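Local coordinates for monomethylamine corrinoid protein 1 (Methanosarcina barkeri, PDB 3EZX) that carries methyl groups on its corrinoid cofactor from the methyltransferase MtmB to MtbA in methane formation from monomethylamine, at residues 80-85 with 109-114; 117-122 with 206-211. All coordinates share one frame; numbering follows the deposited sequence.

Overall arrangement
From the N terminus the chain first builds a helical bundle, whose last helix, 61-82, with the turn after it, supplies the first segment of contact 1. It then passes through strand 94-99 into helix 107-118, whose residues 109-114 close the loop and join the bundle to the Rossmann-like corrinoid-binding domain. Contact 2 opens afterwards, at the end of that helix, and closes on helix 204-213. The contacts thus follow in series, neither nesting nor crossing. Their centres lie about 10 Å apart and they touch, Val112 CG1 being 4.0 Å from Ala207 CB. Helix 107-118 packs against the bundle in contact 1, and the turn after it, through Asn119 and Phe121, against helix 204-213 in contact 2.

Contact 1 of 2, residues 80-85 with 109-114; sequences PELEKN and HRLVTT
Leu111 reaches the end of helix 61-82 with a methyl: its CD1 lies 3.9 Å from CD1 of Leu82, an apolar contact in which the two side chains cross at a slant. The bond leaving the Leu111 backbone does not aim at segment 80-85; CG anti to the backbone N (chi1 -175°), together with a chi2 near 55°, brings CD1 over to Leu82. The same side chain touches Ile39 of helix 35-55 and comes within about 4 Å of the bound 5-hydroxybenzimidazolylcobamide, which Val112, next in the chain, also touches. Thr113 sets the helix against strand 122-125, where its side chain meets Ile123. Thr114 completes the walk and meets two residues with one methyl. With CG2 anti to the backbone N, that methyl lies 3.8 Å from Leu82 CB and 4.0 Å from Glu83 CG, both side chains running across it at about a right angle. Its hydroxyl is used within the helix instead, where OG1 donates to Arg110 O at 2.8 Å; Thr114 N reaches that oxygen from the opposite face of the carbonyl plane, so two donors grip one acceptor, and the OG1 bond favours the rotation that presents CG2. With a serine in its place this methyl would be absent, which would probably open a gap beneath Leu82 CB and Glu83 CG. No hydrogen bond or salt bridge links the segments, and only 151 Å² is buried, summed over both. Even Glu83 takes part through a methylene carbon, so the chemistry here is aliphatic: the last helix of the bundle abuts a cofactor-lining helix of the corrinoid-binding domain by van der Waals contact.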
# COMPACT_ATOMS: atom_id res chain seq x y z
N PRO A 80 1.58 -14.14 -3.43
CA PRO A 80 0.83 -15.40 -3.40
C PRO A 80 0.86 -16.03 -2.01
O PRO A 80 -0.12 -16.62 -1.56
CB PRO A 80 1.53 -16.25 -4.46
CG PRO A 80 2.92 -15.68 -4.50
CD PRO A 80 2.67 -14.21 -4.42
N GLU A 81 1.99 -15.89 -1.33
CA GLU A 81 2.14 -16.44 0.01
C GLU A 81 1.19 -15.71 0.96
O GLU A 81 0.67 -16.31 1.90
CB GLU A 81 3.58 -16.26 0.49
CG GLU A 81 4.00 -17.24 1.56
CD GLU A 81 3.93 -18.68 1.07
OE1 GLU A 81 4.47 -18.96 -0.02
OE2 GLU A 81 3.34 -19.52 1.77
N LEU A 82 0.95 -14.43 0.70
CA LEU A 82 0.08 -13.61 1.53
C LEU A 82 -1.40 -13.86 1.24
O LEU A 82 -2.24 -13.72 2.13
CB LEU A 82 0.37 -12.13 1.31
CG LEU A 82 1.70 -11.53 1.78
CD1 LEU A 82 1.84 -10.12 1.22
CD2 LEU A 82 1.75 -11.51 3.30
N GLU A 83 -1.70 -14.22 0.00
CA GLU A 83 -3.08 -14.47 -0.39
C GLU A 83 -3.62 -15.78 0.18
O GLU A 83 -4.79 -16.12 -0.01
CB GLU A 83 -3.21 -14.46 -1.91
CG GLU A 83 -2.78 -13.14 -2.54
CD GLU A 83 -2.91 -13.14 -4.05
OE1 GLU A 83 -2.47 -14.12 -4.68
OE2 GLU A 83 -3.43 -12.15 -4.59
N LYS A 84 -2.77 -16.51 0.89
CA LYS A 84 -3.19 -17.77 1.51
C LYS A 84 -3.96 -17.40 2.76
O LYS A 84 -3.85 -16.27 3.25
CB LYS A 84 -1.97 -18.62 1.88
CG LYS A 84 -1.20 -19.15 0.68
CD LYS A 84 -0.02 -19.99 1.11
CE LYS A 84 0.72 -20.56 -0.10
NZ LYS A 84 1.93 -21.33 0.29
N ASN A 85 -4.74 -18.33 3.28
CA ASN A 85 -5.54 -18.07 4.48
C ASN A 85 -6.58 -16.99 4.19
O ASN A 85 -6.77 -16.08 5.00
CB ASN A 85 -4.64 -17.60 5.63
CG ASN A 85 -3.51 -18.56 5.91
OD1 ASN A 85 -3.72 -19.74 6.17
ND2 ASN A 85 -2.28 -18.05 5.87
N HIS A 109 0.68 0.34 -2.23
CA HIS A 109 -0.71 0.20 -2.68
C HIS A 109 -1.01 -1.28 -2.90
O HIS A 109 -2.02 -1.79 -2.42
CB HIS A 109 -0.93 0.98 -3.98
CG HIS A 109 -2.11 0.54 -4.77
ND1 HIS A 109 -3.41 0.78 -4.37
CD2 HIS A 109 -2.21 -0.16 -5.93
CE1 HIS A 109 -4.24 0.25 -5.24
NE2 HIS A 109 -3.54 -0.33 -6.20
N ARG A 110 -0.13 -1.97 -3.63
CA ARG A 110 -0.31 -3.39 -3.92
C ARG A 110 -0.29 -4.25 -2.66
O ARG A 110 -0.99 -5.26 -2.59
CB ARG A 110 0.77 -3.90 -4.87
CG ARG A 110 0.50 -3.61 -6.35
CD ARG A 110 1.33 -4.50 -7.27
NE ARG A 110 0.90 -4.38 -8.66
CZ ARG A 110 1.36 -5.11 -9.67
NH1 ARG A 110 2.28 -6.04 -9.46
NH2 ARG A 110 0.89 -4.91 -10.90
N LEU A 111 0.51 -3.85 -1.68
CA LEU A 111 0.62 -4.59 -0.44
C LEU A 111 -0.68 -4.49 0.38
O LEU A 111 -1.18 -5.50 0.88
CB LEU A 111 1.79 -4.06 0.38
CG LEU A 111 2.12 -4.80 1.68
CD1 LEU A 111 2.34 -6.29 1.42
CD2 LEU A 111 3.36 -4.17 2.28
N VAL A 112 -1.21 -3.29 0.51
CA VAL A 112 -2.44 -3.10 1.26
C VAL A 112 -3.60 -3.83 0.59
O VAL A 112 -4.41 -4.47 1.26
CB VAL A 112 -2.84 -1.61 1.35
CG1 VAL A 112 -4.22 -1.49 1.94
CG2 VAL A 112 -1.82 -0.83 2.18
N THR A 113 -3.70 -3.70 -0.74
CA THR A 113 -4.75 -4.35 -1.54
C THR A 113 -4.70 -5.86 -1.36
O THR A 113 -5.73 -6.54 -1.38
CB THR A 113 -4.61 -4.06 -3.10
OG1 THR A 113 -4.55 -2.65 -3.34
CG2 THR A 113 -5.82 -4.65 -3.85
N THR A 114 -3.49 -6.39 -1.21
CA THR A 114 -3.33 -7.82 -1.04
C THR A 114 -3.85 -8.21 0.34
O THR A 114 -4.61 -9.16 0.47
CB THR A 114 -1.87 -8.27 -1.17
OG1 THR A 114 -1.41 -8.07 -2.51
CG2 THR A 114 -1.74 -9.74 -0.81

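Contact 2 of 2, residues 117-122 with 206-211; sequences GANGFQ and EAAKVA
Asn119 meets Ala208 through its amide end: CG of Asn119 lies 3.9 Å from Ala208 CB, and as modelled the ND2 side of the amide faces that methyl. Since a methyl offers no acceptor, this is a van der Waals meeting and not a polar bond. Asn119 is the residue at which the chain leaves helical angles after helix 107-118, and its side-chain bond points toward helix 204-213; a chi1 of -80°, with CG turned away from the carbonyl carbon, brings the amide to Ala208. Gly120 follows with a positive phi of 73°, a conformation that glycine adopts readily, and the chain turns there so that Phe121 also faces helix 204-213. Ala211 CB lies off to one face, beyond the CE1-CZ side of the Phe121 ring, with CE1 4.0 Å from it, while Ala211 O sits at the ring edge, near its plane, 4.0 Å from CZ. Ala208 and Ala211 are three residues apart, nearly one helical turn, so both methyls lie on the side of the helix that faces 117-122, their bonds splayed by about 50°. The segments bury 144 Å² in all. Phe121 also touches Leu116, Ala95 and Leu148. The ring, at the end of the turn, is thereby held between helix 204-213, helix 107-118 and strands 94-99 and 147-152 of the parallel sheet.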
# COMPACT_ATOMS: atom_id res chain seq x y z
N GLY A 117 -8.82 -8.31 1.44
CA GLY A 117 -9.12 -9.39 0.53
C GLY A 117 -8.63 -10.66 1.17
O GLY A 117 -9.35 -11.66 1.24
N ALA A 118 -7.39 -10.63 1.65
CA ALA A 118 -6.82 -11.78 2.34
C ALA A 118 -7.49 -11.78 3.71
O ALA A 118 -7.46 -12.78 4.43
CB ALA A 118 -5.32 -11.62 2.48
N ASN A 119 -8.08 -10.64 4.05
CA ASN A 119 -8.79 -10.48 5.31
C ASN A 119 -10.29 -10.30 5.09
O ASN A 119 -10.93 -9.46 5.72
CB ASN A 119 -8.23 -9.29 6.08
CG ASN A 119 -6.95 -9.64 6.80
OD1 ASN A 119 -6.91 -10.56 7.61
ND2 ASN A 119 -5.89 -8.90 6.51
N GLY A 120 -10.83 -11.11 4.18
CA GLY A 120 -12.26 -11.08 3.90
C GLY A 120 -12.81 -9.90 3.13
O GLY A 120 -13.88 -9.40 3.47
N PHE A 121 -12.11 -9.45 2.11
CA PHE A 121 -12.58 -8.33 1.30
C PHE A 121 -12.57 -8.67 -0.18
O PHE A 121 -11.70 -9.40 -0.64
CB PHE A 121 -11.72 -7.09 1.50
CG PHE A 121 -12.18 -6.20 2.61
CD1 PHE A 121 -11.72 -6.38 3.91
CD2 PHE A 121 -13.07 -5.15 2.36
CE1 PHE A 121 -12.12 -5.53 4.94
CE2 PHE A 121 -13.48 -4.30 3.38
CZ PHE A 121 -13.01 -4.49 4.67
N GLN A 122 -13.55 -8.16 -0.91
CA GLN A 122 -13.59 -8.38 -2.34
C GLN A 122 -12.80 -7.19 -2.87
O GLN A 122 -12.99 -6.06 -2.41
CB GLN A 122 -15.01 -8.35 -2.88
CG GLN A 122 -15.07 -8.71 -4.35
CD GLN A 122 -16.34 -8.22 -5.02
OE1 GLN A 122 -16.55 -8.44 -6.21
NE2 GLN A 122 -17.19 -7.54 -4.25
N GLU A 206 -1.80 -3.11 9.87
CA GLU A 206 -2.75 -2.22 10.52
C GLU A 206 -3.87 -1.84 9.57
O GLU A 206 -5.03 -1.73 9.97
CB GLU A 206 -2.04 -0.97 11.01
CG GLU A 206 -2.62 -0.40 12.29
CD GLU A 206 -1.83 0.78 12.80
OE1 GLU A 206 -1.89 1.86 12.16
OE2 GLU A 206 -1.14 0.63 13.83
N ALA A 207 -3.52 -1.63 8.30
CA ALA A 207 -4.50 -1.26 7.29
C ALA A 207 -5.65 -2.26 7.32
O ALA A 207 -6.81 -1.87 7.32
CB ALA A 207 -3.84 -1.24 5.92
N ALA A 208 -5.30 -3.54 7.34
CA ALA A 208 -6.31 -4.60 7.37
C ALA A 208 -7.18 -4.48 8.62
O ALA A 208 -8.41 -4.53 8.53
CB ALA A 208 -5.63 -5.96 7.33
N LYS A 209 -6.55 -4.33 9.79
CA LYS A 209 -7.30 -4.20 11.03
C LYS A 209 -8.24 -3.00 10.95
O LYS A 209 -9.45 -3.15 11.15
CB LYS A 209 -6.36 -4.02 12.22
CG LYS A 209 -5.71 -5.29 12.72
CD LYS A 209 -4.95 -5.04 14.01
CE LYS A 209 -4.35 -6.33 14.57
NZ LYS A 209 -3.62 -6.08 15.85
N VAL A 210 -7.70 -1.83 10.67
CA VAL A 210 -8.51 -0.62 10.58
C VAL A 210 -9.66 -0.81 9.59
O VAL A 210 -10.78 -0.40 9.85
CB VAL A 210 -7.68 0.60 10.15
CG1 VAL A 210 -8.60 1.78 9.87
CG2 VAL A 210 -6.67 0.94 11.24
N ALA A 211 -9.37 -1.44 8.46
CA ALA A 211 -10.40 -1.68 7.45
C ALA A 211 -11.58 -2.41 8.07
O ALA A 211 -12.73 -2.05 7.85
CB ALA A 211 -9.83 -2.49 6.29